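Local coordinates for alpha-hemoglobin-stabilizing protein (Homo sapiens, PDB 1Z8U) that acts as a chaperone that binds free alpha-hemoglobin and prevents its harmful aggregation during erythroid cell development, at residues 37-40 with 41-45; 19-22 with 23-26; 46-49 with 50-54. The protein carries 1 engineered substitution. All coordinates share one frame; numbering follows the deposited sequence.

Interaction 1: residues 37-40 with 41-45; sequences MVTV and VEDWM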
loop_
_atom_site.group_PDB
_atom_site.type_symbol
_atom_site.label_atom_id
_atom_site.label_comp_id
_atom_site.label_asym_id
_atom_site.label_seq_id
_atom_site.Cartn_x
_atom_site.Cartn_y
_atom_site.Cartn_z
ATOM N N MET A 37 4.240 -11.114 3.884
ATOM C CA MET A 37 4.868 -10.391 2.786
ATOM C C MET A 37 4.260 -10.925 1.485
ATOM O O MET A 37 4.109 -10.189 0.513
ATOM C CB MET A 37 6.384 -10.595 2.770
ATOM C CG MET A 37 7.071 -9.934 1.567
ATOM S SD MET A 37 6.739 -8.155 1.425
ATOM C CE MET A 37 8.126 -7.461 2.320
ATOM N N VAL A 38 3.905 -12.206 1.471
ATOM C CA VAL A 38 3.294 -12.784 0.282
ATOM C C VAL A 38 1.941 -12.132 0.047
ATOM O O VAL A 38 1.610 -11.744 -1.070
ATOM C CB VAL A 38 3.098 -14.310 0.415
ATOM C CG1 VAL A 38 2.225 -14.834 -0.738
ATOM C CG2 VAL A 38 4.451 -14.994 0.397
ATOM N N THR A 39 1.163 -12.031 1.116
ATOM C CA THR A 39 -0.145 -11.406 1.065
ATOM C C THR A 39 0.009 -9.991 0.520
ATOM O O THR A 39 -0.671 -9.616 -0.435
ATOM C CB THR A 39 -0.772 -11.358 2.467
ATOM O OG1 THR A 39 -0.972 -12.696 2.938
ATOM C CG2 THR A 39 -2.115 -10.642 2.441
ATOM N N VAL A 40 0.914 -9.211 1.111
ATOM C CA VAL A 40 1.145 -7.841 0.652
ATOM C C VAL A 40 1.381 -7.809 -0.847
ATOM O O VAL A 40 0.664 -7.132 -1.579
ATOM C CB VAL A 40 2.373 -7.195 1.337
ATOM C CG1 VAL A 40 2.834 -6.001 0.541
ATOM C CG2 VAL A 40 2.024 -6.742 2.730
ATOM N N VAL A 41 2.391 -8.551 -1.307
ATOM C CA VAL A 41 2.720 -8.587 -2.736
ATOM C C VAL A 41 1.544 -9.026 -3.600
ATOM O O VAL A 41 1.285 -8.421 -4.639
ATOM C CB VAL A 41 3.951 -9.498 -3.022
ATOM C CG1 VAL A 41 4.264 -9.526 -4.532
ATOM C CG2 VAL A 41 5.164 -8.979 -2.262
ATOM N N GLU A 42 0.815 -10.057 -3.187
ATOM C CA GLU A 42 -0.318 -10.478 -3.996
ATOM C C GLU A 42 -1.351 -9.365 -4.067
ATOM O O GLU A 42 -2.020 -9.217 -5.091
ATOM C CB GLU A 42 -0.955 -11.756 -3.458
ATOM C CG GLU A 42 -1.070 -12.861 -4.520
ATOM C CD GLU A 42 -2.091 -12.574 -5.616
ATOM O OE1 GLU A 42 -2.163 -13.362 -6.591
ATOM O OE2 GLU A 42 -2.822 -11.568 -5.502
ATOM N N ASP A 43 -1.486 -8.579 -2.993
ATOM C CA ASP A 43 -2.430 -7.460 -3.008
ATOM C C ASP A 43 -1.938 -6.439 -4.027
ATOM O O ASP A 43 -2.723 -5.871 -4.794
ATOM C CB ASP A 43 -2.541 -6.810 -1.628
ATOM C CG ASP A 43 -3.444 -7.587 -0.686
ATOM O OD1 ASP A 43 -3.517 -7.220 0.502
ATOM O OD2 ASP A 43 -4.091 -8.557 -1.124
ATOM N N TRP A 44 -0.628 -6.221 -4.048
ATOM C CA TRP A 44 -0.042 -5.292 -5.003
ATOM C C TRP A 44 -0.277 -5.772 -6.429
ATOM O O TRP A 44 -0.502 -4.963 -7.326
ATOM C CB TRP A 44 1.454 -5.141 -4.765
ATOM C CG TRP A 44 1.789 -4.433 -3.493
ATOM C CD1 TRP A 44 0.975 -3.604 -2.773
ATOM C CD2 TRP A 44 3.056 -4.429 -2.829
ATOM N NE1 TRP A 44 1.660 -3.084 -1.703
ATOM C CE2 TRP A 44 2.940 -3.575 -1.713
ATOM C CE3 TRP A 44 4.284 -5.065 -3.071
ATOM C CZ2 TRP A 44 4.007 -3.339 -0.836
ATOM C CZ3 TRP A 44 5.342 -4.830 -2.203
ATOM C CH2 TRP A 44 5.197 -3.974 -1.098
ATOM N N MET A 45 -0.226 -7.084 -6.650
ATOM C CA MET A 45 -0.464 -7.597 -8.000
ATOM C C MET A 45 -1.951 -7.547 -8.336
ATOM O O MET A 45 -2.328 -7.115 -9.421
ATOM C CB MET A 45 0.102 -9.017 -8.155
ATOM C CG MET A 45 1.624 -9.020 -8.160
ATOM S SD MET A 45 2.379 -10.593 -8.570
ATOM C CE MET A 45 2.703 -11.255 -6.944
#

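Interaction 2: residues 19-22 with 23-26; sequences SVLL and NQQV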
loop_
_atom_site.group_PDB
_atom_site.type_symbol
_atom_site.label_atom_id
_atom_site.label_comp_id
_atom_site.label_asym_id
_atom_site.label_seq_id
_atom_site.Cartn_x
_atom_site.Cartn_y
_atom_site.Cartn_z
ATOM N N SER A 19 8.275 -2.466 -10.856
ATOM C CA SER A 19 9.664 -2.602 -10.439
ATOM C C SER A 19 10.108 -1.459 -9.549
ATOM O O SER A 19 10.823 -1.674 -8.574
ATOM C CB SER A 19 10.580 -2.704 -11.653
ATOM O OG SER A 19 10.443 -3.973 -12.262
ATOM N N VAL A 20 9.702 -0.240 -9.881
ATOM C CA VAL A 20 10.083 0.883 -9.040
ATOM C C VAL A 20 9.428 0.653 -7.677
ATOM O O VAL A 20 10.000 0.994 -6.638
ATOM C CB VAL A 20 9.640 2.243 -9.634
ATOM C CG1 VAL A 20 8.186 2.214 -10.023
ATOM C CG2 VAL A 20 9.875 3.328 -8.620
ATOM N N LEU A 21 8.239 0.047 -7.687
ATOM C CA LEU A 21 7.533 -0.251 -6.447
ATOM C C LEU A 21 8.384 -1.257 -5.683
ATOM O O LEU A 21 8.759 -1.028 -4.530
ATOM C CB LEU A 21 6.159 -0.877 -6.733
ATOM C CG LEU A 21 5.020 -0.763 -5.704
ATOM C CD1 LEU A 21 4.286 -2.100 -5.613
ATOM C CD2 LEU A 21 5.542 -0.355 -4.339
ATOM N N LEU A 22 8.687 -2.373 -6.339
ATOM C CA LEU A 22 9.483 -3.427 -5.730
ATOM C C LEU A 22 10.874 -2.941 -5.336
ATOM O O LEU A 22 11.332 -3.201 -4.219
ATOM C CB LEU A 22 9.623 -4.608 -6.689
ATOM C CG LEU A 22 8.395 -5.412 -7.121
ATOM C CD1 LEU A 22 8.848 -6.471 -8.126
ATOM C CD2 LEU A 22 7.717 -6.074 -5.919
ATOM N N ASN A 23 11.536 -2.227 -6.247
ATOM C CA ASN A 23 12.896 -1.736 -6.006
ATOM C C ASN A 23 13.063 -0.705 -4.902
ATOM O O ASN A 23 14.153 -0.565 -4.350
ATOM C CB ASN A 23 13.511 -1.169 -7.292
ATOM C CG ASN A 23 13.623 -2.203 -8.402
ATOM O OD1 ASN A 23 13.929 -3.373 -8.158
ATOM N ND2 ASN A 23 13.389 -1.766 -9.634
ATOM N N GLN A 24 12.006 0.028 -4.573
ATOM C CA GLN A 24 12.133 1.032 -3.526
ATOM C C GLN A 24 11.925 0.446 -2.144
ATOM O O GLN A 24 12.094 1.146 -1.153
ATOM C CB GLN A 24 11.151 2.194 -3.750
ATOM C CG GLN A 24 9.681 1.793 -3.797
ATOM C CD GLN A 24 8.757 2.983 -3.954
ATOM O OE1 GLN A 24 9.087 3.953 -4.638
ATOM N NE2 GLN A 24 7.586 2.908 -3.335
ATOM N N GLN A 25 11.574 -0.833 -2.072
ATOM C CA GLN A 25 11.334 -1.480 -0.784
ATOM C C GLN A 25 12.590 -1.621 0.085
ATOM O O GLN A 25 13.613 -2.135 -0.363
ATOM C CB GLN A 25 10.703 -2.856 -1.003
ATOM C CG GLN A 25 9.373 -2.813 -1.742
ATOM C CD GLN A 25 8.280 -2.092 -0.961
ATOM O OE1 GLN A 25 8.058 -2.370 0.222
ATOM N NE2 GLN A 25 7.581 -1.173 -1.627
ATOM N N VAL A 26 12.499 -1.166 1.332
ATOM C CA VAL A 26 13.613 -1.236 2.279
ATOM C C VAL A 26 13.375 -2.334 3.312
ATOM O O VAL A 26 12.702 -2.128 4.317
ATOM C CB VAL A 26 13.800 0.110 3.010
ATOM C CG1 VAL A 26 14.445 1.119 2.078
ATOM C CG2 VAL A 26 12.444 0.643 3.476
#

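Interaction 3: residues 46-49 with 50-54; sequences NFYI and NYYRQ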
loop_
_atom_site.group_PDB
_atom_site.type_symbol
_atom_site.label_atom_id
_atom_site.label_comp_id
_atom_site.label_asym_id
_atom_site.label_seq_id
_atom_site.Cartn_x
_atom_site.Cartn_y
_atom_site.Cartn_z
ATOM N N ASN A 46 -2.801 -7.969 -7.404
ATOM C CA ASN A 46 -4.238 -7.899 -7.643
ATOM C C ASN A 46 -4.507 -6.459 -8.060
ATOM O O ASN A 46 -5.168 -6.190 -9.060
ATOM C CB ASN A 46 -5.017 -8.225 -6.362
ATOM C CG ASN A 46 -5.028 -9.711 -6.043
ATOM O OD1 ASN A 46 -5.513 -10.133 -4.989
ATOM N ND2 ASN A 46 -4.499 -10.514 -6.957
ATOM N N PHE A 47 -3.952 -5.542 -7.275
ATOM C CA PHE A 47 -4.075 -4.109 -7.495
ATOM C C PHE A 47 -3.785 -3.709 -8.945
ATOM O O PHE A 47 -4.620 -3.083 -9.585
ATOM C CB PHE A 47 -3.133 -3.371 -6.521
ATOM C CG PHE A 47 -2.875 -1.940 -6.885
ATOM C CD1 PHE A 47 -1.577 -1.438 -6.872
ATOM C CD2 PHE A 47 -3.921 -1.103 -7.278
ATOM C CE1 PHE A 47 -1.314 -0.127 -7.250
ATOM C CE2 PHE A 47 -3.674 0.212 -7.659
ATOM C CZ PHE A 47 -2.366 0.704 -7.646
ATOM N N TYR A 48 -2.602 -4.056 -9.453
ATOM C CA TYR A 48 -2.231 -3.726 -10.834
ATOM C C TYR A 48 -3.183 -4.349 -11.846
ATOM O O TYR A 48 -3.582 -3.713 -12.820
ATOM C CB TYR A 48 -0.810 -4.196 -11.149
ATOM C CG TYR A 48 0.261 -3.229 -10.727
ATOM C CD1 TYR A 48 0.372 -2.824 -9.396
ATOM C CD2 TYR A 48 1.181 -2.724 -11.653
ATOM C CE1 TYR A 48 1.372 -1.943 -8.990
ATOM C CE2 TYR A 48 2.194 -1.837 -11.255
ATOM C CZ TYR A 48 2.281 -1.457 -9.917
ATOM O OH TYR A 48 3.288 -0.625 -9.491
ATOM N N ILE A 49 -3.545 -5.601 -11.620
ATOM C CA ILE A 49 -4.450 -6.268 -12.533
ATOM C C ILE A 49 -5.781 -5.532 -12.574
ATOM O O ILE A 49 -6.242 -5.140 -13.642
ATOM C CB ILE A 49 -4.675 -7.722 -12.109
ATOM C CG1 ILE A 49 -3.397 -8.520 -12.337
ATOM C CG2 ILE A 49 -5.815 -8.330 -12.893
ATOM C CD1 ILE A 49 -3.464 -9.912 -11.775
ATOM N N ASN A 50 -6.388 -5.329 -11.410
ATOM C CA ASN A 50 -7.673 -4.645 -11.343
ATOM C C ASN A 50 -7.573 -3.233 -11.896
ATOM O O ASN A 50 -8.578 -2.641 -12.281
ATOM C CB ASN A 50 -8.181 -4.604 -9.902
ATOM C CG ASN A 50 -8.285 -5.995 -9.274
ATOM O OD1 ASN A 50 -8.814 -6.151 -8.168
ATOM N ND2 ASN A 50 -7.771 -7.008 -9.972
ATOM N N TYR A 51 -6.358 -2.694 -11.940
ATOM C CA TYR A 51 -6.154 -1.349 -12.465
ATOM C C TYR A 51 -6.180 -1.370 -13.983
ATOM O O TYR A 51 -7.033 -0.742 -14.607
ATOM C CB TYR A 51 -4.811 -0.764 -12.005
ATOM C CG TYR A 51 -4.451 0.542 -12.700
ATOM C CD1 TYR A 51 -3.346 0.622 -13.548
ATOM C CD2 TYR A 51 -5.227 1.696 -12.517
ATOM C CE1 TYR A 51 -3.015 1.827 -14.200
ATOM C CE2 TYR A 51 -4.910 2.896 -13.158
ATOM C CZ TYR A 51 -3.803 2.959 -13.995
ATOM O OH TYR A 51 -3.464 4.153 -14.603
ATOM N N TYR A 52 -5.226 -2.090 -14.565
ATOM C CA TYR A 52 -5.114 -2.202 -16.008
ATOM C C TYR A 52 -6.280 -2.938 -16.622
ATOM O O TYR A 52 -6.366 -3.038 -17.834
ATOM C CB TYR A 52 -3.816 -2.906 -16.387
ATOM C CG TYR A 52 -2.606 -2.033 -16.222
ATOM C CD1 TYR A 52 -2.476 -0.854 -16.956
ATOM C CD2 TYR A 52 -1.595 -2.373 -15.330
ATOM C CE1 TYR A 52 -1.371 -0.034 -16.805
ATOM C CE2 TYR A 52 -0.482 -1.561 -15.167
ATOM C CZ TYR A 52 -0.374 -0.397 -15.910
ATOM O OH TYR A 52 0.744 0.388 -15.782
ATOM N N ARG A 53 -7.176 -3.456 -15.789
ATOM C CA ARG A 53 -8.344 -4.163 -16.293
ATOM C C ARG A 53 -9.255 -3.149 -16.979
ATOM O O ARG A 53 -10.130 -3.508 -17.777
ATOM C CB ARG A 53 -9.089 -4.842 -15.150
ATOM C CG ARG A 53 -10.253 -5.677 -15.606
ATOM C CD ARG A 53 -10.191 -7.041 -14.960
ATOM N NE ARG A 53 -10.203 -6.948 -13.504
ATOM C CZ ARG A 53 -9.992 -7.979 -12.693
ATOM N NH1 ARG A 53 -9.749 -9.182 -13.203
ATOM N NH2 ARG A 53 -10.029 -7.810 -11.378
ATOM N N GLN A 54 -9.028 -1.878 -16.657
ATOM C CA GLN A 54 -9.785 -0.767 -17.222
ATOM C C GLN A 54 -8.949 -0.098 -18.305
ATOM O O GLN A 54 -9.433 0.769 -19.022
ATOM C CB GLN A 54 -10.113 0.269 -16.140
ATOM C CG GLN A 54 -10.681 -0.310 -14.851
ATOM C CD GLN A 54 -11.833 -1.267 -15.100
ATOM O OE1 GLN A 54 -12.768 -0.952 -15.836
ATOM N NE2 GLN A 54 -11.773 -2.441 -14.478
#

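Interaction 1: residues 37-40 with 41-45
Val-40 and Trp-44 touch one turn apart on helix 34-52, the middle helix in the sequence of this three-helix bundle. The backbone bonds are the regular ones of an alpha-helix, each reaching four residues back. Val-41 N donates to Met-37 O at 3.0 Å, and Glu-42 N to Val-38 O at 2.8 Å. Asp-43 N and Trp-44 N repeat the pattern with Thr-39 O and Val-40 O.

Polar side chains add little within the turn. Thr-39 and Asp-43 run side by side and point the same way, with Thr-39 CG2 4.2 Å from Asp-43 OD1. That oxygen is hydrogen-bonded to a polar side chain of another protein chain. Thr-39 OG1 turns back to a weak bond with Glu-35 O.

The apolar contacts lie on two sides. Met-37 SD reaches Val-41 CG2 at 4.1 Å. These two side chains also meet helix 60-86, Met-37 on Tyr-85 and Val-41 on Phe-81. Val-40 and Trp-44 pack against the other protein chain, whose side-chain rings meet the indole at steep angles.

The aromatic contact is a CH-pi interaction. A chi1 of 162° puts Val-40 CG1 beside its carbonyl carbon and over one face of the indole. Val-40 CG1 stands 3.3 Å from the centroid of the six-membered ring of Trp-44, 18° off the normal. The packing is tight: Val-40 CG1 is 3.2 Å from Trp-44 CZ2.

Interaction 2: residues 19-22 with 23-26
Gln-25 CG lies anti to the carbonyl carbon (chi1 -60°), and a bend at chi2 (-64°) folds the chain back toward Leu-21. This brings the amide nitrogen to Leu-21 O. Gln-25 NE2 donates to Leu-21 O at 3.1 Å. The oxygen lies in the plane of the amide, but the donor stands above the carbonyl plane, 41° out of it. The same Gln-25 NE2 passes 3.5 Å from Leu-21 CD2 and also bonds an acidic side chain of another protein chain.

Gln-24 takes a different path. Its CG sits between backbone N and carbonyl carbon, close to both Val-20 O (3.0 Å) and Leu-21 O (3.1 Å). From there the chain extends outward, and NE2 bonds the backbone and an acidic side chain of the other protein chain. Gln-24 N makes only weak bonds, to Val-20 O and Leu-21 O. Gln-25 N then reaches Leu-22 O at 3.2 Å, three residues back.

Leu-22 packs on Leu-77 and Phe-81 of helix 60-86. The shift from four-residue to three-residue spacing is typical of a helix finishing in a turn, here the C-terminal end of helix 5-23 at the surface that meets the other protein.

Interaction 3: residues 46-49 with 50-54
Tyr-52 and Tyr-48 lie side by side one turn apart, both pointing the same way. The side chain of Tyr-52 can be followed outward. Its CB is 3.7 Å from Tyr-48 O, the carbonyl that also takes a nearly straight hydrogen bond from Tyr-52 N at 2.9 Å. CG leaves the backbone anti to the carbonyl carbon (chi1 -75°), which turns the ring back along the helix. Tyr-52 CD2 then passes 3.5 Å from Tyr-48 O. Further out, Tyr-52 CE2 meets Tyr-48 CD2 at 4.1 Å. At the tip, OH is hydrogen-bonded to Glu-17 OE2. Over one face of this ring, above its centre, stands CD1 of Tyr-51.

A second group lies further round the helix. Asn-50 N bonds Asn-46 O at 2.8 Å, almost perfectly straight. Asn-50 ND2 also comes close to Asn-46 O, but at an angle too poor for a hydrogen bond, and it is 3.8 Å from Ile-49 CG2. Replacing Asn-50 with alanine removes the carboxamide, which would probably open a gap beside Ile-49 CG2 and Asn-46 O. Ile-49 CG2 also lies over one face of the Arg-53 guanidinium, offset toward its rim, 4.0 Å from Arg-53 NH1. Arg-53 N makes only a weak bond to Ile-49 O.

Tyr-48 and Tyr-52 lie between the helices. They touch Leu-21, Leu-10 and Ala-13 of helix 5-23 and Leu-74 and Leu-70 of helix 60-86. Both also reach apolar side chains of another protein chain, as do Phe-47 and Tyr-51. Ile-49 rests on Arg-71 of helix 60-86.

Interactions 1 and 3 are consecutive parts of helix 34-52. Interaction 2 closes the preceding helix 5-23. All three are partly buried, and two exposed residues make interaction 2 the most superficial. Its chemistry is that of a helix end, with glutamine amides and weakened backbone bonds. Interaction 1 has regular helix bonding and an aliphatic-aromatic contact. Interaction 3 relies on tyrosines and has weaker backbone bonds toward its end. The two helices meet where Trp-44 CD2 lies 3.8 Å from Leu-21 CD1. Leu-21 CB also approaches Tyr-48 OH, at 4.0 Å. Each contact has one side in the bundle and another toward the second protein.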